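Local coordinates for spectinomycin 9-adenylyltransferase (PDB 6SXJ), which transfers an adenylyl group from ATP to the 9-hydroxyl of spectinomycin, releasing diphosphate and making the bacterium resistant to this antibiotic but not to streptomycin, at residues V162-A165 against I166-S170; N183-L186 against T187-M191; N238-V241 against N242-I245. One frame throughout, in Å; residues are numbered along the deposited sequence.

Contact 1. Residues V162-A165 against I166-S170; sequences VRRA and IMDSS
Val162 and Ile166 meet one turn apart on the buried side of helix 159-173. Their methyls touch loosely, Val162 CG1 lying 4.4 Å from Ile166 CD1. The closer packing is against the backbone. Ile166 CG1 comes to 3.6 Å from Val162 O, the same oxygen that accepts the amide of Ile166. The first torsion of Ile166 (chi1 -75°) sets CG1 beside its own N, on the side where Val162 O lies. Helix 130-139 covers this face, with Tyr135 against Val162 and Ile132 against both Ile166 and the buried Ala165.

Four consecutive i to i+4 bonds join 162-165 to 166-170, the regular pattern of an alpha helix, and Ser170 N to Ile166 O continues them. The helix lies in the C-terminal helical region of the aminoglycoside adenylyltransferase family. The Met167 N to Arg163 O bond is nearly straight, at 175° and 3.0 Å. Asp168 N bonds Arg164 O at 3.2 Å. Met167 also brings CG close to Arg163 O. Its chain then bends twice and leads away to Met195 and Leu252. Ser170 OG gives a 2.6 Å bond to Met167 O, so this hydroxyl turns back onto its own helix.

The solvent side is looser. Arg164 and Asp168 run side by side and point the same way. Between the side chains the approach is slight, Arg164 CG to Asp168 OD2 at 4.0 Å. The carboxylate carbon of Asp168 sits nearer the backbone, with CG 3.3 Å from Arg164 O. The guanidinium and carboxylate planes are nearly perpendicular. Arg164 NH1 remains 5.7 Å from Asp168 OD2, too far for a salt bridge. The guanidinium turns instead to Asp161, with which NH2 forms one.

Contact 2. Residues N183-L186 against T187-M191; sequences NSIL and TLCRM
Ser184 and Leu188 are joined by a backbone bond and by packing on the same carbonyl. The bond runs from Leu188 N to Ser184 O at 3.0 Å, with a nearly straight N-H. Cys189 N reaches Ile185 O at the same length. Arg190 N gives Leu186 O a shorter bond of 2.7 Å, at 179°. These three follow the regular i to i+4 series of an alpha helix, here helix 181-196. Thr187 N also bonds Asn183 O, in keeping with the series, but the position of that oxygen is less certain.

Contacts of carbon with carbonyl oxygens form the second group. Leu188 CG lies 3.5 Å from Ser184 O. Its chi1 of -74° sets CG beside the backbone N, on the side of the preceding turn. Cys189 CB comes to 3.4 Å from Leu186 O. Arg190 CB is equally near that oxygen, while the rest of the arginine leads away from 183-186.

Apolar contact between side chains is slight. Ile185 CG2 and Cys189 SG just meet at 4.5 Å. These two residues share a partner in helix 216-229, since both rest on Ile222. Leu188 faces elsewhere, toward Leu173 of helix 159-173 and Leu248 of helix 241-253. Leu186 covers Ala225 and Val226.

The chemistry is thus divided. Within this largely buried contact, backbone bonds pair the amides of 187-190 with the carbonyls one turn before, and the apolar side chains spread outward to join the neighbouring helices of the C-terminal bundle.

Contact 3. Residues N238-V241 against N242-I245; sequences NENV and NLTI
The amides of Asn240 and Asn242 stand perpendicular to each other, on side chains that run alongside and point the same way. Asn242 OD1 lies 3.8 Å from Asn240 CB; the two amide oxygens are farther apart and not bonded. The Asn242 oxygen is closer still to backbone, with OD1 3.3 Å from Asn240 C. Asn242 CG sits between its own N and carbonyl carbon (chi1 45°), which folds the amide back over the preceding residues. Asn240 CB also receives Leu243 CD1, at 3.7 Å. Leu243 thereby covers the aliphatic base of Asn240, and it also packs on Glu217 and Arg221.

Asn240 is the centre of an inverse gamma turn. A weak bond from Val241 N to Glu239 O closes it, and the chain passes from this turn into helix 241-253. The first bonds into the helix are unequal. Leu243 N makes a weak one to Asn240 O, at 3.3 Å and well bent. Ile245 N then makes a regular i to i+4 bond to Val241 O, at 3.0 Å and 172°.

The buried side is mostly apolar. Val241 CG1 meets Ile245 CG1 at 3.6 Å, the two side chains crossing at a slant. Ile245 CG1 also lies 3.2 Å from Val241 O, the oxygen that accepts its own amide. Trp236, Tyr177 and Ile185 surround Val241, while Ser184 and Leu188 receive Ile245. The polar exception is Thr244, whose buried hydroxyl is hydrogen-bonded to Arg221 and His218.

How the contacts relate
All three contacts lie in the C-terminal helical region. Contact 2 is the most buried, while contacts 1 and 3 each have a solvent side. Contacts 1 and 2 belong to successive helices and touch directly, the methyl of Met191 lying against Ser169 and Ser170. Contact 2 also touches contact 3, through apolar packing of helix 181-196 on the start of helix 241-253. Contacts 1 and 3 do not touch, and their nearest atoms are about 7 Å apart. Contacts 1 and 2 have unbroken helical bonding. Contact 3 starts a helix, so its bonding is sparser and partly weak. Charged side chains mark the exposed side of contact 1, asparagine amides that of contact 3.

Contact 1. Residues V162-A165 against I166-S170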
loop_
_atom_site.group_PDB
_atom_site.type_symbol
_atom_site.label_atom_id
_atom_site.label_comp_id
_atom_site.label_asym_id
_atom_site.label_seq_id
_atom_site.Cartn_x
_atom_site.Cartn_y
_atom_site.Cartn_z
ATOM N N VAL A 162 10.338 10.836 3.090
ATOM C CA VAL A 162 9.913 9.854 2.098
ATOM C C VAL A 162 11.121 9.104 1.558
ATOM O O VAL A 162 11.085 7.891 1.326
ATOM C CB VAL A 162 9.123 10.545 0.971
ATOM C CG1 VAL A 162 8.929 9.579 -0.173
ATOM C CG2 VAL A 162 7.772 11.061 1.498
ATOM N N ARG A 163 12.219 9.811 1.368
ATOM C CA ARG A 163 13.442 9.141 0.963
ATOM C C ARG A 163 13.924 8.168 2.033
ATOM O O ARG A 163 14.239 7.004 1.756
ATOM C CB ARG A 163 14.498 10.195 0.678
ATOM C CG ARG A 163 14.187 11.128 -0.501
ATOM C CD ARG A 163 15.504 11.610 -1.158
ATOM N NE ARG A 163 15.239 12.227 -2.448
ATOM C CZ ARG A 163 15.966 13.199 -2.967
ATOM N NH1 ARG A 163 17.004 13.659 -2.289
ATOM N NH2 ARG A 163 15.629 13.727 -4.135
ATOM N N ARG A 164 14.076 8.651 3.247
ATOM C CA ARG A 164 14.414 7.729 4.307
ATOM C C ARG A 164 13.490 6.531 4.321
ATOM O O ARG A 164 13.908 5.441 4.720
ATOM C CB ARG A 164 14.326 8.442 5.643
ATOM C CG ARG A 164 14.804 7.621 6.846
ATOM C CD ARG A 164 15.604 8.465 7.881
ATOM N NE ARG A 164 14.870 9.653 8.286
ATOM C CZ ARG A 164 14.297 9.793 9.472
ATOM N NH1 ARG A 164 14.394 8.825 10.370
ATOM N NH2 ARG A 164 13.626 10.898 9.752
ATOM N N ALA A 165 12.208 6.736 3.994
ATOM C CA ALA A 165 11.238 5.646 3.996
ATOM C C ALA A 165 11.564 4.616 2.919
ATOM O O ALA A 165 11.622 3.410 3.191
ATOM C CB ALA A 165 9.834 6.221 3.794
ATOM N N ILE A 166 11.777 5.076 1.685
ATOM C CA ILE A 166 12.026 4.146 0.585
ATOM C C ILE A 166 13.299 3.344 0.831
ATOM O O ILE A 166 13.333 2.125 0.620
ATOM C CB ILE A 166 12.091 4.911 -0.749
ATOM C CG1 ILE A 166 10.686 5.313 -1.203
ATOM C CG2 ILE A 166 12.788 4.061 -1.812
ATOM C CD1 ILE A 166 10.666 6.214 -2.414
ATOM N N MET A 167 14.370 4.008 1.272
ATOM C CA MET A 167 15.639 3.311 1.446
ATOM C C MET A 167 15.545 2.256 2.540
ATOM O O MET A 167 16.055 1.139 2.391
ATOM C CB MET A 167 16.742 4.308 1.782
ATOM C CG MET A 167 16.891 5.469 0.822
ATOM S SD MET A 167 16.752 5.022 -0.912
ATOM C CE MET A 167 18.154 3.950 -1.134
ATOM N N ASP A 168 14.903 2.589 3.654
ATOM C CA ASP A 168 14.801 1.622 4.740
ATOM C C ASP A 168 13.988 0.400 4.313
ATOM O O ASP A 168 14.314 -0.733 4.686
ATOM C CB ASP A 168 14.184 2.284 5.972
ATOM C CG ASP A 168 15.172 3.138 6.748
ATOM O OD1 ASP A 168 16.336 3.213 6.327
ATOM O OD2 ASP A 168 14.780 3.736 7.779
ATOM N N SER A 169 12.980 0.598 3.462
ATOM C CA SER A 169 12.181 -0.532 2.995
ATOM C C SER A 169 12.960 -1.397 2.013
ATOM O O SER A 169 12.863 -2.630 2.047
ATOM C CB SER A 169 10.897 -0.028 2.344
ATOM O OG SER A 169 10.231 -1.082 1.678
ATOM N N SER A 170 13.744 -0.768 1.135
ATOM C CA SER A 170 14.575 -1.540 0.218
ATOM C C SER A 170 15.583 -2.393 0.975
ATOM O O SER A 170 15.907 -3.506 0.544
ATOM C CB SER A 170 15.309 -0.607 -0.744
ATOM O OG SER A 170 16.267 0.174 -0.044
#

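Contact 2. Residues N183-L186 against T187-M191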
loop_
_atom_site.group_PDB
_atom_site.type_symbol
_atom_site.label_atom_id
_atom_site.label_comp_id
_atom_site.label_asym_id
_atom_site.label_seq_id
_atom_site.Cartn_x
_atom_site.Cartn_y
_atom_site.Cartn_z
ATOM N N ASN A 183 6.885 -9.135 -6.503
ATOM C CA ASN A 183 6.627 -7.924 -5.729
ATOM C C ASN A 183 7.915 -7.136 -5.520
ATOM O O ASN A 183 7.969 -5.926 -5.772
ATOM C CB ASN A 183 5.990 -8.278 -4.383
ATOM C CG ASN A 183 4.872 -9.292 -4.513
ATOM O OD1 ASN A 183 5.018 -10.306 -5.198
ATOM N ND2 ASN A 183 3.751 -9.027 -3.854
ATOM N N SER A 184 8.975 -7.819 -5.080
ATOM C CA SER A 184 10.207 -7.130 -4.710
ATOM C C SER A 184 10.833 -6.429 -5.910
ATOM O O SER A 184 11.242 -5.265 -5.823
ATOM C CB SER A 184 11.183 -8.129 -4.089
ATOM O OG SER A 184 10.785 -8.475 -2.774
ATOM N N ILE A 185 10.911 -7.121 -7.048
ATOM C CA ILE A 185 11.500 -6.515 -8.239
ATOM C C ILE A 185 10.752 -5.242 -8.609
ATOM O O ILE A 185 11.350 -4.177 -8.801
ATOM C CB ILE A 185 11.498 -7.513 -9.411
ATOM C CG1 ILE A 185 12.383 -8.716 -9.103
ATOM C CG2 ILE A 185 11.968 -6.828 -10.683
ATOM C CD1 ILE A 185 12.407 -9.751 -10.208
ATOM N N LEU A 186 9.430 -5.334 -8.738
ATOM C CA LEU A 186 8.665 -4.191 -9.221
ATOM C C LEU A 186 8.528 -3.109 -8.160
ATOM O O LEU A 186 8.467 -1.922 -8.496
ATOM C CB LEU A 186 7.288 -4.647 -9.705
ATOM C CG LEU A 186 7.332 -5.792 -10.721
ATOM C CD1 LEU A 186 6.021 -6.564 -10.704
ATOM C CD2 LEU A 186 7.637 -5.278 -12.121
ATOM N N THR A 187 8.494 -3.489 -6.883
ATOM C CA THR A 187 8.575 -2.486 -5.827
ATOM C C THR A 187 9.828 -1.635 -5.993
ATOM O O THR A 187 9.761 -0.399 -6.001
ATOM C CB THR A 187 8.560 -3.164 -4.455
ATOM O OG1 THR A 187 7.540 -4.173 -4.421
ATOM C CG2 THR A 187 8.294 -2.134 -3.356
ATOM N N LEU A 188 10.986 -2.284 -6.141
ATOM C CA LEU A 188 12.222 -1.543 -6.365
ATOM C C LEU A 188 12.126 -0.682 -7.618
ATOM O O LEU A 188 12.611 0.454 -7.639
ATOM C CB LEU A 188 13.399 -2.510 -6.475
ATOM C CG LEU A 188 13.907 -3.167 -5.190
ATOM C CD1 LEU A 188 14.860 -4.294 -5.545
ATOM C CD2 LEU A 188 14.576 -2.172 -4.289
ATOM N N CYS A 189 11.515 -1.212 -8.681
ATOM C CA CYS A 189 11.312 -0.407 -9.884
ATOM C C CYS A 189 10.438 0.805 -9.582
ATOM O O CYS A 189 10.773 1.938 -9.951
ATOM C CB CYS A 189 10.689 -1.260 -10.987
ATOM S SG CYS A 189 11.801 -2.486 -11.693
ATOM N N ARG A 190 9.300 0.582 -8.920
ATOM C CA ARG A 190 8.507 1.694 -8.409
ATOM C C ARG A 190 9.369 2.606 -7.538
ATOM O O ARG A 190 9.369 3.829 -7.708
ATOM C CB ARG A 190 7.307 1.163 -7.618
ATOM C CG ARG A 190 6.259 2.216 -7.275
ATOM C CD ARG A 190 5.223 1.696 -6.281
ATOM N NE ARG A 190 5.777 1.446 -4.947
ATOM C CZ ARG A 190 6.140 2.394 -4.084
ATOM N NH1 ARG A 190 6.021 3.678 -4.401
ATOM N NH2 ARG A 190 6.627 2.053 -2.897
ATOM N N MET A 191 10.126 2.002 -6.613
ATOM C CA MET A 191 10.958 2.776 -5.687
ATOM C C MET A 191 11.892 3.716 -6.426
ATOM O O MET A 191 12.132 4.849 -5.982
ATOM C CB MET A 191 11.791 1.833 -4.829
ATOM C CG MET A 191 11.073 1.173 -3.681
ATOM S SD MET A 191 12.290 0.406 -2.618
ATOM C CE MET A 191 11.342 0.042 -1.151
#

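Contact 3. Residues N238-V241 against N242-I245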
loop_
_atom_site.group_PDB
_atom_site.type_symbol
_atom_site.label_atom_id
_atom_site.label_comp_id
_atom_site.label_asym_id
_atom_site.label_seq_id
_atom_site.Cartn_x
_atom_site.Cartn_y
_atom_site.Cartn_z
ATOM N N ASN A 238 14.719 -20.992 -11.224
ATOM C CA ASN A 238 15.965 -21.021 -11.975
ATOM C C ASN A 238 16.393 -19.662 -12.511
ATOM O O ASN A 238 17.512 -19.548 -13.027
ATOM C CB ASN A 238 15.864 -22.007 -13.149
ATOM C CG ASN A 238 16.097 -23.442 -12.722
ATOM O OD1 ASN A 238 15.178 -24.118 -12.259
ATOM N ND2 ASN A 238 17.329 -23.913 -12.872
ATOM N N GLU A 239 15.549 -18.640 -12.414
ATOM C CA GLU A 239 15.967 -17.293 -12.766
ATOM C C GLU A 239 16.925 -16.754 -11.708
ATOM O O GLU A 239 16.825 -17.084 -10.524
ATOM C CB GLU A 239 14.758 -16.368 -12.893
ATOM C CG GLU A 239 13.774 -16.770 -13.979
ATOM C CD GLU A 239 14.321 -16.545 -15.374
ATOM O OE1 GLU A 239 14.815 -15.428 -15.648
ATOM O OE2 GLU A 239 14.250 -17.483 -16.197
ATOM N N ASN A 240 17.866 -15.922 -12.152
ATOM C CA ASN A 240 18.860 -15.324 -11.261
ATOM C C ASN A 240 18.340 -13.979 -10.750
ATOM O O ASN A 240 18.776 -12.898 -11.151
ATOM C CB ASN A 240 20.194 -15.181 -11.982
ATOM C CG ASN A 240 20.914 -16.503 -12.124
ATOM O OD1 ASN A 240 20.846 -17.359 -11.238
ATOM N ND2 ASN A 240 21.602 -16.682 -13.242
ATOM N N VAL A 241 17.370 -14.075 -9.836
ATOM C CA VAL A 241 16.739 -12.876 -9.298
ATOM C C VAL A 241 17.727 -12.066 -8.475
ATOM O O VAL A 241 17.599 -10.840 -8.362
ATOM C CB VAL A 241 15.504 -13.264 -8.461
ATOM C CG1 VAL A 241 14.892 -12.031 -7.816
ATOM C CG2 VAL A 241 14.478 -13.995 -9.324
ATOM N N ASN A 242 18.703 -12.734 -7.858
ATOM C CA ASN A 242 19.668 -12.025 -7.029
ATOM C C ASN A 242 20.335 -10.897 -7.808
ATOM O O ASN A 242 20.489 -9.783 -7.295
ATOM C CB ASN A 242 20.707 -13.011 -6.492
ATOM C CG ASN A 242 21.207 -13.967 -7.556
ATOM O OD1 ASN A 242 20.418 -14.605 -8.257
ATOM N ND2 ASN A 242 22.528 -14.069 -7.683
ATOM N N LEU A 243 20.713 -11.159 -9.060
ATOM C CA LEU A 243 21.468 -10.174 -9.833
ATOM C C LEU A 243 20.655 -8.913 -10.079
ATOM O O LEU A 243 21.160 -7.792 -9.934
ATOM C CB LEU A 243 21.910 -10.792 -11.159
ATOM C CG LEU A 243 22.623 -12.133 -10.996
ATOM C CD1 LEU A 243 22.989 -12.739 -12.327
ATOM C CD2 LEU A 243 23.861 -11.947 -10.129
ATOM N N THR A 244 19.394 -9.074 -10.477
ATOM C CA THR A 244 18.573 -7.900 -10.763
ATOM C C THR A 244 18.250 -7.135 -9.487
ATOM O O THR A 244 18.277 -5.899 -9.472
ATOM C CB THR A 244 17.291 -8.324 -11.482
ATOM O OG1 THR A 244 17.617 -8.899 -12.753
ATOM C CG2 THR A 244 16.386 -7.137 -11.689
ATOM N N ILE A 245 17.925 -7.851 -8.407
ATOM C CA ILE A 245 17.740 -7.197 -7.113
ATOM C C ILE A 245 18.959 -6.343 -6.789
ATOM O O ILE A 245 18.845 -5.160 -6.434
ATOM C CB ILE A 245 17.481 -8.249 -6.018
ATOM C CG1 ILE A 245 16.155 -8.975 -6.272
ATOM C CG2 ILE A 245 17.481 -7.607 -4.639
ATOM C CD1 ILE A 245 14.946 -8.259 -5.704
#